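Long-range contacts in hypothetical sugar kinase (Cytophaga hutchinsonii, PDB 3R8E), which is a putative sugar kinase of the ROK family that probably transfers a phosphate group from ATP to a sugar: residues 190-195 with 242-247; 255-260 with 291-296. All blocks are in the same frame, centred on the assembly; numbering follows the deposited sequence. Where two conformers were deposited one is given.

Contact 1: 190-195 with 242-247; sequences NQVGIN and ADIGTI
Val192 and Ile244 bring the two backbones closest, with 6.2 Å between their CA atoms, where the short helix 189-192 ends and breaks at Gly193 into helix 194-207, beside the middle of the long helix 235-259. The contact lies in the half of this ribonuclease H-like kinase built on the mixed sheet whose strand order is 3-2-1-4-5, and it joins two of the helical parts there by apolar packing. Val192 is its hub. Its CG1 lies 3.8 Å from Ile247 CG2 and 4.0 Å from Ile244 CD1, so one methyl is shared by two isoleucines a turn apart on the same helix face. With chi1 at -58°, CG1 is anti to the carbonyl carbon and beside the backbone N, where it meets both isoleucines. Gln191 works alongside: its CB rests 4.1 Å from Ile247 CG2, and the side chain crosses that of Ile247 at about a right angle, bringing OE1 to 4.1 Å from Ile247 CD1. Arg184, in a loop, touches both Gln191 and Ile247, whereas Leu197 of helix 194-207 packs on Ile244. The CB of Ile244 does not aim directly at the other segment; the chain folds at chi2 (-65°) and swings the terminal methyl across, setting Ile244 CD1 3.8 Å from the backbone oxygen Gln191 O.

Contact 2: 255-260 with 291-296; sequences IVRVMD and TYYTDD
Asp260, just past the C-terminal end of helix 235-259, accepts a short hydrogen bond from Tyr292, with Tyr292 OH 2.6 Å from Asp260 OD2. The bond uses the syn lone pair of OD2, and CG anti to the backbone N (chi1 -169°) carries the carboxylate to the edge of the phenol. The second subunit supplies further partners: its Asn173 N also binds OD2, its Arg171 forms a salt bridge with OD1, and its Asn173 ND2 bonds Tyr292 OH. Both oxygens of this buried acid are thus satisfied. Tyr293 OH takes a bent, weak bond from Arg257 NH1 at 3.1 Å (131°), and water 1 is hydrogen-bonded to Tyr293 OH at 2.6 Å and to Arg257 O at 2.8 Å. The guanidinium plane stands 70° from the ring, with Tyr293 CE2 over one face of the guanidinium. Val256 CG1 presses closely on Tyr293 CD1, at 3.4 Å, while Tyr292 CD2 sits above the centre of the same ring. A leucine in place of Tyr293 lacks the phenol oxygen and outer ring, and is likely to leave Arg257 NH1 and water 1 without that partner and open a gap beside the guanidinium. Charged and polar groups from two chains meeting at a helix end mark this as part of the homodimer interface.

Both contacts draw on helix 235-259, contact 1 near its middle and contact 2 at its C-terminal end. Their centres are 21 Å apart, and their nearest atoms come within about 8 Å without touching. Both segments of contact 1 precede those of contact 2 in the chain. Helix 274-288 flanks both: Asn280 bonds Ala242 in contact 1, and Met285 packs on Val256 in contact 2. Between the segments of contact 2 the chain also passes through strand 263-267 of the five-stranded sheet. The second subunit reaches contact 2 but does not touch contact 1, so a single helix links packing internal to the subunit with the dimer interface.

Contact 1: 190-195 with 242-247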
loop_
_atom_site.group_PDB
_atom_site.type_symbol
_atom_site.label_atom_id
_atom_site.label_comp_id
_atom_site.label_asym_id
_atom_site.label_seq_id
_atom_site.Cartn_x
_atom_site.Cartn_y
_atom_site.Cartn_z
ATOM N N ASN A 190 -3.453 17.098 -3.938
ATOM C CA ASN A 190 -3.156 18.531 -3.911
ATOM C C ASN A 190 -2.146 18.895 -5.020
ATOM O O ASN A 190 -1.851 20.076 -5.224
ATOM C CB ASN A 190 -2.676 18.978 -2.531
ATOM C CG ASN A 190 -3.792 19.050 -1.513
ATOM O OD1 ASN A 190 -4.977 19.200 -1.847
ATOM N ND2 ASN A 190 -3.440 18.956 -0.238
ATOM N N GLN A 191 -1.658 17.878 -5.767
ATOM C CA GLN A 191 -0.740 18.068 -6.890
ATOM C C GLN A 191 -1.441 17.820 -8.231
ATOM O O GLN A 191 -1.195 18.562 -9.182
ATOM C CB GLN A 191 0.486 17.142 -6.771
ATOM C CG GLN A 191 1.427 17.459 -5.608
ATOM C CD GLN A 191 2.373 18.585 -5.927
ATOM O OE1 GLN A 191 3.380 18.407 -6.619
ATOM N NE2 GLN A 191 2.077 19.768 -5.415
ATOM N N VAL A 192 -2.299 16.778 -8.317
ATOM C CA VAL A 192 -2.929 16.409 -9.592
ATOM C C VAL A 192 -4.463 16.606 -9.629
ATOM O O VAL A 192 -5.043 16.430 -10.701
ATOM C CB VAL A 192 -2.553 14.973 -10.063
ATOM C CG1 VAL A 192 -1.043 14.817 -10.221
ATOM C CG2 VAL A 192 -3.122 13.904 -9.140
ATOM N N GLY A 193 -5.089 16.988 -8.508
ATOM C CA GLY A 193 -6.522 17.286 -8.466
ATOM C C GLY A 193 -6.843 18.414 -9.439
ATOM O O GLY A 193 -6.005 19.292 -9.637
ATOM N N ILE A 194 -8.025 18.367 -10.087
ATOM C CA ILE A 194 -8.469 19.301 -11.144
ATOM C C ILE A 194 -8.147 20.782 -10.818
ATOM O O ILE A 194 -7.517 21.440 -11.648
ATOM C CB ILE A 194 -9.973 19.098 -11.515
ATOM C CG1 ILE A 194 -10.161 17.778 -12.311
ATOM C CG2 ILE A 194 -10.543 20.290 -12.306
ATOM C CD1 ILE A 194 -11.651 17.359 -12.619
ATOM N N ASN A 195 -8.539 21.289 -9.632
ATOM C CA ASN A 195 -8.299 22.696 -9.261
ATOM C C ASN A 195 -6.803 23.013 -9.155
ATOM O O ASN A 195 -6.388 24.120 -9.496
ATOM C CB ASN A 195 -9.004 23.057 -7.948
ATOM C CG ASN A 195 -10.500 22.816 -7.931
ATOM O OD1 ASN A 195 -11.060 22.347 -6.936
ATOM N ND2 ASN A 195 -11.185 23.123 -9.024
ATOM N N ALA A 242 2.762 16.168 -19.140
ATOM C CA ALA A 242 3.971 15.368 -18.919
ATOM C C ALA A 242 4.397 15.413 -17.437
ATOM O O ALA A 242 4.782 14.381 -16.888
ATOM C CB ALA A 242 5.101 15.863 -19.809
ATOM N N ASP A 243 4.292 16.596 -16.787
ATOM C CA ASP A 243 4.643 16.760 -15.375
ATOM C C ASP A 243 3.617 16.041 -14.484
ATOM O O ASP A 243 4.016 15.344 -13.548
ATOM C CB ASP A 243 4.764 18.242 -14.990
ATOM C CG ASP A 243 5.508 18.442 -13.684
ATOM O OD1 ASP A 243 6.750 18.283 -13.678
ATOM O OD2 ASP A 243 4.849 18.737 -12.665
ATOM N N ILE A 244 2.305 16.172 -14.813
ATOM C CA ILE A 244 1.198 15.500 -14.109
ATOM C C ILE A 244 1.425 13.975 -14.181
ATOM O O ILE A 244 1.316 13.293 -13.156
ATOM C CB ILE A 244 -0.186 15.941 -14.699
ATOM C CG1 ILE A 244 -0.525 17.430 -14.370
ATOM C CG2 ILE A 244 -1.339 14.996 -14.308
ATOM C CD1 ILE A 244 -0.745 17.812 -12.848
ATOM N N GLY A 245 1.802 13.486 -15.365
ATOM C CA GLY A 245 2.097 12.075 -15.607
ATOM C C GLY A 245 3.191 11.531 -14.709
ATOM O O GLY A 245 3.001 10.495 -14.067
ATOM N N THR A 246 4.324 12.264 -14.611
ATOM C CA THR A 246 5.452 11.898 -13.745
ATOM C C THR A 246 4.984 11.777 -12.287
ATOM O O THR A 246 5.317 10.787 -11.630
ATOM C CB THR A 246 6.597 12.916 -13.879
ATOM O OG1 THR A 246 7.016 12.969 -15.241
ATOM C CG2 THR A 246 7.795 12.579 -12.984
ATOM N N ILE A 247 4.194 12.766 -11.796
ATOM C CA ILE A 247 3.679 12.773 -10.420
ATOM C C ILE A 247 2.789 11.539 -10.177
ATOM O O ILE A 247 2.998 10.848 -9.181
ATOM C CB ILE A 247 2.940 14.099 -10.065
ATOM C CG1 ILE A 247 3.891 15.317 -10.180
ATOM C CG2 ILE A 247 2.307 14.027 -8.655
ATOM C CD1 ILE A 247 3.187 16.678 -10.332
#

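Contact 2: 255-260 with 291-296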
loop_
_atom_site.group_PDB
_atom_site.type_symbol
_atom_site.label_atom_id
_atom_site.label_comp_id
_atom_site.label_asym_id
_atom_site.label_seq_id
_atom_site.Cartn_x
_atom_site.Cartn_y
_atom_site.Cartn_z
ATOM N N ILE A 255 2.362 2.566 -4.673
ATOM C CA ILE A 255 1.187 1.687 -4.555
ATOM C C ILE A 255 1.572 0.276 -5.004
ATOM O O ILE A 255 1.269 -0.695 -4.317
ATOM C CB ILE A 255 -0.025 2.237 -5.358
ATOM C CG1 ILE A 255 -0.491 3.588 -4.786
ATOM C CG2 ILE A 255 -1.189 1.233 -5.389
ATOM C CD1 ILE A 255 -1.270 4.463 -5.775
ATOM N N VAL A 256 2.268 0.177 -6.141
ATOM C CA VAL A 256 2.693 -1.110 -6.692
ATOM C C VAL A 256 3.669 -1.811 -5.717
ATOM O O VAL A 256 3.533 -3.011 -5.503
ATOM C CB VAL A 256 3.296 -0.908 -8.104
ATOM C CG1 VAL A 256 4.076 -2.127 -8.562
ATOM C CG2 VAL A 256 2.194 -0.573 -9.103
ATOM N N ARG A 257 4.627 -1.077 -5.118
ATOM C CA ARG A 257 5.580 -1.694 -4.185
ATOM C C ARG A 257 4.862 -2.266 -2.965
ATOM O O ARG A 257 5.218 -3.336 -2.479
ATOM C CB ARG A 257 6.665 -0.693 -3.734
ATOM C CG ARG A 257 7.778 -0.459 -4.759
ATOM C CD ARG A 257 8.485 -1.758 -5.155
ATOM N NE ARG A 257 9.812 -1.530 -5.729
ATOM C CZ ARG A 257 10.744 -2.470 -5.852
ATOM N NH1 ARG A 257 10.509 -3.706 -5.428
ATOM N NH2 ARG A 257 11.933 -2.175 -6.362
ATOM N N VAL A 258 3.822 -1.576 -2.502
ATOM C CA VAL A 258 3.089 -2.038 -1.330
ATOM C C VAL A 258 2.129 -3.210 -1.650
ATOM O O VAL A 258 2.118 -4.206 -0.913
ATOM C CB VAL A 258 2.306 -0.855 -0.683
ATOM C CG1 VAL A 258 1.340 -1.349 0.390
ATOM C CG2 VAL A 258 3.250 0.196 -0.104
HETATM N N MSE A 259 1.327 -3.081 -2.730
HETATM C CA MSE A 259 0.251 -4.010 -3.090
HETATM C C MSE A 259 0.644 -5.153 -4.022
HETATM O O MSE A 259 -0.071 -6.156 -4.069
HETATM C CB MSE A 259 -0.897 -3.234 -3.762
HETATM C CG MSE A 259 -1.461 -2.121 -2.899
HETATM SE SE MSE A 259 -2.396 -2.825 -1.356
HETATM C CE MSE A 259 -4.032 -3.219 -2.205
ATOM N N ASP A 260 1.715 -4.978 -4.818
ATOM C CA ASP A 260 2.141 -5.918 -5.855
ATOM C C ASP A 260 0.968 -6.197 -6.819
ATOM O O ASP A 260 0.422 -7.300 -6.876
ATOM C CB ASP A 260 2.779 -7.228 -5.345
ATOM C CG ASP A 260 3.417 -8.009 -6.487
ATOM O OD1 ASP A 260 3.458 -7.478 -7.631
ATOM O OD2 ASP A 260 3.813 -9.161 -6.263
ATOM N N THR A 291 11.741 -5.210 -13.682
ATOM C CA THR A 291 10.961 -5.904 -14.722
ATOM C C THR A 291 9.914 -6.881 -14.133
ATOM O O THR A 291 8.905 -7.145 -14.802
ATOM C CB THR A 291 11.873 -6.602 -15.737
ATOM O OG1 THR A 291 12.728 -7.520 -15.069
ATOM C CG2 THR A 291 12.692 -5.613 -16.559
ATOM N N TYR A 292 10.125 -7.379 -12.891
ATOM C CA TYR A 292 9.147 -8.234 -12.204
ATOM C C TYR A 292 7.733 -7.615 -12.277
ATOM O O TYR A 292 6.764 -8.326 -12.530
ATOM C CB TYR A 292 9.546 -8.472 -10.725
ATOM C CG TYR A 292 8.428 -9.083 -9.906
ATOM C CD1 TYR A 292 8.060 -10.416 -10.077
ATOM C CD2 TYR A 292 7.686 -8.311 -9.011
ATOM C CE1 TYR A 292 7.001 -10.972 -9.363
ATOM C CE2 TYR A 292 6.615 -8.853 -8.301
ATOM C CZ TYR A 292 6.279 -10.185 -8.478
ATOM O OH TYR A 292 5.211 -10.724 -7.808
ATOM N N TYR A 293 7.632 -6.287 -12.099
ATOM C CA TYR A 293 6.343 -5.583 -12.156
ATOM C C TYR A 293 5.970 -5.075 -13.535
ATOM O O TYR A 293 4.785 -5.049 -13.855
ATOM C CB TYR A 293 6.352 -4.356 -11.242
ATOM C CG TYR A 293 6.747 -4.627 -9.814
ATOM C CD1 TYR A 293 5.800 -5.014 -8.870
ATOM C CD2 TYR A 293 8.053 -4.433 -9.385
ATOM C CE1 TYR A 293 6.147 -5.204 -7.532
ATOM C CE2 TYR A 293 8.418 -4.641 -8.056
ATOM C CZ TYR A 293 7.461 -5.023 -7.130
ATOM O OH TYR A 293 7.828 -5.222 -5.821
ATOM N N THR A 294 6.952 -4.569 -14.304
ATOM C CA THR A 294 6.666 -3.866 -15.553
ATOM C C THR A 294 6.501 -4.764 -16.792
ATOM O O THR A 294 5.844 -4.328 -17.738
ATOM C CB THR A 294 7.734 -2.801 -15.813
ATOM O OG1 THR A 294 8.992 -3.424 -16.025
ATOM C CG2 THR A 294 7.846 -1.783 -14.668
ATOM N N ASP A 295 7.079 -5.982 -16.816
ATOM C CA ASP A 295 7.005 -6.841 -18.011
ATOM C C ASP A 295 5.572 -7.126 -18.482
ATOM O O ASP A 295 5.320 -7.042 -19.689
ATOM C CB ASP A 295 7.759 -8.162 -17.814
ATOM C CG ASP A 295 9.240 -8.094 -18.150
ATOM O OD1 ASP A 295 9.724 -6.989 -18.505
ATOM O OD2 ASP A 295 9.910 -9.142 -18.073
ATOM N N ASP A 296 4.639 -7.437 -17.560
ATOM C CA ASP A 296 3.258 -7.711 -17.964
ATOM C C ASP A 296 2.288 -6.649 -17.420
ATOM O O ASP A 296 1.106 -6.935 -17.221
ATOM C CB ASP A 296 2.820 -9.137 -17.559
ATOM C CG ASP A 296 2.930 -9.526 -16.091
ATOM O OD1 ASP A 296 3.386 -8.688 -15.280
ATOM O OD2 ASP A 296 2.576 -10.678 -15.756
HETATM O O HOH W 1 5.768 -5.376 -4.244
#